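Local coordinates for uncharacterized protein (Bacteroides thetaiotaomicron VPI-5482, PDB 2RLD), which is of unknown function but folds as a four-helix bundle of the 23S rRNA-intervening sequence protein family and binds calcium, at residues C[36-41]-C[83-88]; C[63-68]-C[112-117]. All blocks are in the same frame, centred on the assembly; numbering follows the deposited sequence.

Interactions 1 and 2 lie near the two ends of one helical bundle, on opposite sides of the centre of the chain. Their centres are 28 Å apart, and their nearest atoms are about 15 Å apart. Both use helix 62-88. Its last turns pair with the start of helix 38-57 in interaction 1, and its first turns pair with the end of helix 94-116 in interaction 2. Along the chain the segments alternate: 36-41, 63-68, 83-88, 112-117. Helix 62-88 packs on a different neighbour near each end. Interaction 1 is buried. Interaction 2 is nearer the surface and close to the calcium-binding residues of helix 7-32.

Interaction 1. Residues C[36-41]-C[83-88]; sequences FVMSKQ and LELLIR. With EDO (1,2-ethanediol), chain L.
Met38 bends at its last torsion (chi3 -77°), and Leu85 carries CG anti to the backbone N (chi1 -169°); together these turns bring the selenium of Met38 against Leu85. The contact belongs to an antiparallel four-helix bundle. It joins the first turn of helix 38-57 to the last turns of helix 62-88. Met38 is a selenomethionine and supplies every contact from its side. It crosses Leu85 at about a right angle, with SE 3.7 Å from Leu85 CD2. Leu85 CG is just as near to SE, so the selenium meets the fork of the leucine and one of its branches. Leu86 meets Met38 at its terminal methyl and at CB. The two side chains slide past each other in opposite directions, and Met38 CE lies 3.8 Å from Leu86 CD2. The same Leu86 methyl is 4.2 Å from Met38 CB. All three residues are buried, and the contact is wholly apolar.

Tyr91, in the loop after helix 62-88, touches both Met38 and Leu86. Val20 of the second subunit packs on Leu85. The backbone N of Met38 is hydrogen-bonded to Glu35 OE2.

Gln41 sits one turn further on and faces a bound 1,2-ethanediol, probably from the crystallisation liquor. Gln41 NE2 gives its N-H to O1 of the diol in a weak bond, at 3.3 Å and 142°. A leucine in place of Gln41 is likely to leave the diol without its amide donor from this chain and freer to shift. The same diol is also hydrogen-bonded to Ser48 OG of the second subunit.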
loop_
_atom_site.group_PDB
_atom_site.type_symbol
_atom_site.label_atom_id
_atom_site.label_comp_id
_atom_site.label_asym_id
_atom_site.label_seq_id
_atom_site.Cartn_x
_atom_site.Cartn_y
_atom_site.Cartn_z
ATOM N N PHE C 36 2.841 -9.395 12.193
ATOM C CA PHE C 36 1.873 -8.682 11.377
ATOM C C PHE C 36 2.436 -8.107 10.092
ATOM O O PHE C 36 1.678 -7.741 9.214
ATOM C CB PHE C 36 1.270 -7.555 12.206
ATOM C CG PHE C 36 0.596 -8.032 13.461
ATOM C CD1 PHE C 36 -0.557 -8.775 13.380
ATOM C CD2 PHE C 36 1.124 -7.760 14.695
ATOM C CE1 PHE C 36 -1.184 -9.230 14.519
ATOM C CE2 PHE C 36 0.496 -8.213 15.845
ATOM C CZ PHE C 36 -0.657 -8.954 15.744
ATOM N N VAL C 37 3.752 -8.038 9.968
ATOM C CA VAL C 37 4.381 -7.336 8.842
ATOM C C VAL C 37 4.762 -8.328 7.732
ATOM O O VAL C 37 4.257 -8.241 6.608
ATOM C CB VAL C 37 5.627 -6.514 9.332
ATOM C CG1 VAL C 37 6.434 -5.954 8.146
ATOM C CG2 VAL C 37 5.185 -5.367 10.220
HETATM N N MSE C 38 5.613 -9.302 8.053
HETATM C CA MSE C 38 6.002 -10.287 7.079
HETATM C C MSE C 38 4.806 -11.141 6.640
HETATM O O MSE C 38 4.660 -11.489 5.459
HETATM C CB MSE C 38 7.187 -11.112 7.602
HETATM C CG MSE C 38 8.339 -10.237 7.984
HETATM SE SE MSE C 38 9.850 -11.313 8.556
HETATM C CE MSE C 38 9.187 -11.794 10.405
ATOM N N SER C 39 3.930 -11.432 7.598
ATOM C CA SER C 39 2.733 -12.215 7.346
ATOM C C SER C 39 1.865 -11.575 6.266
ATOM O O SER C 39 1.369 -12.273 5.352
ATOM C CB SER C 39 1.958 -12.395 8.648
ATOM O OG SER C 39 1.544 -11.164 9.199
ATOM N N LYS C 40 1.682 -10.262 6.330
ATOM C CA LYS C 40 0.849 -9.604 5.316
ATOM C C LYS C 40 1.497 -9.656 3.944
ATOM O O LYS C 40 0.818 -9.885 2.927
ATOM C CB LYS C 40 0.563 -8.162 5.701
ATOM C CG LYS C 40 -0.034 -7.995 7.035
ATOM N N GLN C 41 2.815 -9.518 3.910
ATOM C CA GLN C 41 3.555 -9.553 2.650
ATOM C C GLN C 41 3.404 -10.916 1.992
ATOM O O GLN C 41 3.099 -11.014 0.807
ATOM C CB GLN C 41 5.018 -9.249 2.848
ATOM C CG GLN C 41 5.316 -7.856 3.338
ATOM C CD GLN C 41 5.444 -6.867 2.234
ATOM O OE1 GLN C 41 4.712 -6.936 1.243
ATOM N NE2 GLN C 41 6.376 -5.925 2.385
ATOM N N LEU C 83 9.509 -16.834 2.989
ATOM C CA LEU C 83 9.626 -18.088 3.743
ATOM C C LEU C 83 11.032 -18.231 4.338
ATOM O O LEU C 83 11.227 -18.677 5.470
ATOM C CB LEU C 83 9.308 -19.275 2.847
ATOM C CG LEU C 83 7.837 -19.465 2.479
ATOM C CD1 LEU C 83 7.694 -20.554 1.406
ATOM C CD2 LEU C 83 6.954 -19.783 3.737
ATOM N N GLU C 84 12.033 -17.889 3.552
ATOM C CA GLU C 84 13.409 -17.993 4.007
ATOM C C GLU C 84 13.657 -17.061 5.192
ATOM O O GLU C 84 14.300 -17.420 6.196
ATOM C CB GLU C 84 14.350 -17.626 2.861
ATOM C CG GLU C 84 15.811 -17.936 3.184
ATOM C CD GLU C 84 16.767 -17.687 2.011
ATOM O OE1 GLU C 84 16.301 -17.497 0.859
ATOM O OE2 GLU C 84 17.991 -17.704 2.259
ATOM N N LEU C 85 13.163 -15.836 5.067
ATOM C CA LEU C 85 13.246 -14.883 6.183
ATOM C C LEU C 85 12.553 -15.398 7.450
ATOM O O LEU C 85 13.101 -15.296 8.553
ATOM C CB LEU C 85 12.666 -13.530 5.753
ATOM C CG LEU C 85 12.893 -12.347 6.674
ATOM C CD1 LEU C 85 14.328 -12.232 7.175
ATOM C CD2 LEU C 85 12.428 -11.081 5.942
ATOM N N LEU C 86 11.367 -15.964 7.290
ATOM C CA LEU C 86 10.634 -16.510 8.425
ATOM C C LEU C 86 11.358 -17.662 9.143
ATOM O O LEU C 86 11.405 -17.675 10.357
ATOM C CB LEU C 86 9.225 -16.927 8.010
ATOM C CG LEU C 86 8.261 -15.797 7.599
ATOM C CD1 LEU C 86 7.054 -16.347 6.832
ATOM C CD2 LEU C 86 7.806 -15.018 8.888
ATOM N N ILE C 87 11.964 -18.602 8.409
ATOM C CA ILE C 87 12.757 -19.659 9.082
ATOM C C ILE C 87 14.014 -19.098 9.716
ATOM O O ILE C 87 14.353 -19.450 10.839
ATOM C CB ILE C 87 13.057 -20.887 8.150
ATOM C CG1 ILE C 87 13.729 -22.036 8.941
ATOM C CG2 ILE C 87 13.922 -20.504 6.964
ATOM C CD1 ILE C 87 12.892 -22.584 10.043
ATOM N N ARG C 88 14.705 -18.185 9.027
ATOM C CA ARG C 88 15.933 -17.604 9.603
ATOM C C ARG C 88 15.684 -16.798 10.865
ATOM O O ARG C 88 16.535 -16.740 11.734
ATOM C CB ARG C 88 16.663 -16.745 8.572
ATOM C CG ARG C 88 17.255 -17.569 7.428
ATOM C CD ARG C 88 18.548 -18.244 7.843
ATOM N NE ARG C 88 19.501 -17.309 8.448
ATOM C CZ ARG C 88 20.290 -16.493 7.764
ATOM N NH1 ARG C 88 20.235 -16.444 6.440
ATOM N NH2 ARG C 88 21.112 -15.699 8.409
HETATM C C1 EDO L . 7.055 -6.185 -0.951
HETATM O O1 EDO L . 7.487 -4.895 -0.531
HETATM C C2 EDO L . 7.807 -6.542 -2.219
HETATM O O2 EDO L . 6.964 -6.353 -3.352
#

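Interaction 2. Residues C[63-68]-C[112-117]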
loop_
_atom_site.group_PDB
_atom_site.type_symbol
_atom_site.label_atom_id
_atom_site.label_comp_id
_atom_site.label_asym_id
_atom_site.label_seq_id
_atom_site.Cartn_x
_atom_site.Cartn_y
_atom_site.Cartn_z
ATOM N N ALA C 63 1.338 -14.778 -25.955
ATOM C CA ALA C 63 2.253 -13.775 -25.412
ATOM C C ALA C 63 1.789 -13.326 -24.046
ATOM O O ALA C 63 2.571 -13.317 -23.099
ATOM C CB ALA C 63 2.339 -12.576 -26.352
ATOM N N ASP C 64 0.511 -12.949 -23.961
ATOM C CA ASP C 64 -0.090 -12.482 -22.716
ATOM C C ASP C 64 -0.130 -13.606 -21.686
ATOM O O ASP C 64 0.100 -13.386 -20.499
ATOM C CB ASP C 64 -1.504 -11.965 -22.989
ATOM N N PHE C 65 -0.435 -14.812 -22.146
ATOM C CA PHE C 65 -0.369 -16.012 -21.311
ATOM C C PHE C 65 0.996 -16.197 -20.629
ATOM O O PHE C 65 1.072 -16.332 -19.402
ATOM C CB PHE C 65 -0.676 -17.219 -22.179
ATOM C CG PHE C 65 -0.488 -18.541 -21.501
ATOM C CD1 PHE C 65 -1.439 -19.030 -20.629
ATOM C CD2 PHE C 65 0.604 -19.338 -21.806
ATOM C CE1 PHE C 65 -1.289 -20.271 -20.040
ATOM C CE2 PHE C 65 0.766 -20.576 -21.216
ATOM C CZ PHE C 65 -0.178 -21.046 -20.337
ATOM N N ILE C 66 2.060 -16.217 -21.424
ATOM C CA ILE C 66 3.414 -16.384 -20.888
ATOM C C ILE C 66 3.745 -15.262 -19.913
ATOM O O ILE C 66 4.333 -15.503 -18.833
ATOM C CB ILE C 66 4.484 -16.443 -22.033
ATOM C CG1 ILE C 66 4.320 -17.719 -22.861
ATOM C CG2 ILE C 66 5.891 -16.411 -21.481
ATOM C CD1 ILE C 66 4.531 -19.010 -22.089
ATOM N N ASN C 67 3.356 -14.041 -20.258
ATOM C CA ASN C 67 3.632 -12.899 -19.386
ATOM C C ASN C 67 2.938 -12.981 -18.020
ATOM O O ASN C 67 3.542 -12.687 -16.976
ATOM C CB ASN C 67 3.308 -11.580 -20.097
ATOM C CG ASN C 67 4.422 -11.155 -21.060
ATOM O OD1 ASN C 67 4.870 -11.944 -21.894
ATOM N ND2 ASN C 67 4.880 -9.916 -20.932
ATOM N N LYS C 68 1.680 -13.403 -18.016
ATOM C CA LYS C 68 0.974 -13.601 -16.756
ATOM C C LYS C 68 1.621 -14.734 -15.949
ATOM O O LYS C 68 1.725 -14.647 -14.716
ATOM C CB LYS C 68 -0.516 -13.855 -17.002
ATOM C CG LYS C 68 -1.236 -12.629 -17.558
ATOM C CD LYS C 68 -1.294 -11.516 -16.537
ATOM N N ILE C 112 8.165 -22.573 -14.938
ATOM C CA ILE C 112 9.330 -22.421 -15.802
ATOM C C ILE C 112 9.229 -23.329 -17.030
ATOM O O ILE C 112 9.550 -22.909 -18.163
ATOM C CB ILE C 112 10.642 -22.669 -15.033
ATOM C CG1 ILE C 112 10.867 -21.528 -14.042
ATOM C CG2 ILE C 112 11.832 -22.785 -16.024
ATOM C CD1 ILE C 112 11.801 -21.861 -12.911
ATOM N N SER C 113 8.758 -24.557 -16.824
ATOM C CA SER C 113 8.593 -25.510 -17.918
ATOM C C SER C 113 7.641 -24.954 -18.971
ATOM O O SER C 113 7.971 -24.873 -20.149
ATOM C CB SER C 113 8.056 -26.845 -17.392
ATOM O OG SER C 113 8.049 -27.824 -18.413
ATOM N N ILE C 114 6.456 -24.561 -18.535
ATOM C CA ILE C 114 5.478 -23.976 -19.435
ATOM C C ILE C 114 6.121 -22.789 -20.179
ATOM O O ILE C 114 6.159 -22.748 -21.422
ATOM C CB ILE C 114 4.234 -23.515 -18.659
ATOM C CG1 ILE C 114 3.471 -24.723 -18.099
ATOM C CG2 ILE C 114 3.322 -22.681 -19.547
ATOM C CD1 ILE C 114 2.584 -24.394 -16.932
ATOM N N ILE C 115 6.670 -21.852 -19.411
ATOM C CA ILE C 115 7.238 -20.626 -19.972
ATOM C C ILE C 115 8.327 -20.931 -20.995
ATOM O O ILE C 115 8.373 -20.313 -22.065
ATOM C CB ILE C 115 7.795 -19.707 -18.873
ATOM C CG1 ILE C 115 6.634 -19.156 -18.031
ATOM C CG2 ILE C 115 8.608 -18.550 -19.501
ATOM C CD1 ILE C 115 7.023 -18.695 -16.639
ATOM N N LYS C 116 9.170 -21.906 -20.667
ATOM C CA LYS C 116 10.281 -22.307 -21.514
ATOM C C LYS C 116 9.843 -23.287 -22.614
ATOM O O LYS C 116 10.519 -23.417 -23.637
ATOM C CB LYS C 116 11.387 -22.915 -20.644
ATOM N N THR C 117 8.714 -23.965 -22.412
ATOM C CA THR C 117 8.212 -24.950 -23.369
ATOM C C THR C 117 7.715 -24.284 -24.649
ATOM O O THR C 117 6.934 -24.869 -25.401
ATOM C CB THR C 117 7.057 -25.788 -22.774
#
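Ile66 and Ile115 meet where the start of helix 62-88 runs beside the end of helix 94-116. Their CA atoms are 5.8 Å apart, the nearest pair between the two segments. Ile66 can be followed outward from CB, where the side chain forks. The CG2 branch lies 4.0 Å from Ile115 CG2, methyl against methyl. The other branch leaves through CG1, which is anti to the carbonyl carbon (chi1 -68°), and ends at CD1. This tip lies against the backbone of Ile115, 3.8 Å from its CA. It also lies 4.1 Å from the carbonyl oxygen of Ile114. The tip thus rests on main chain, while the shorter branch touches the neighbouring methyl.

Phe65 adds a second, smaller contact. The ring meets Ile114 through CE2 and CZ: CE2 is 3.7 Å from Ile114 CG2, and CZ is 3.9 Å from the same methyl. The methyl approaches the ring obliquely, and the two side chains cross at about a right angle.

Leu69, one turn along helix 62-88, touches both Ile114 and Ile115. Ala56 of helix 38-57 and Ala59 of the following loop pack on Phe65. Ile114 also touches Lys7 and Val11 of helix 7-32, and its side chain is about 4 Å from that of Asp8, which binds calcium together with Asp5 and Asn9. The axes of the short segments are 9.9 Å apart and run at 152°, the nearly antiparallel apolar packing of neighbouring helices in an up-and-down four-helix bundle.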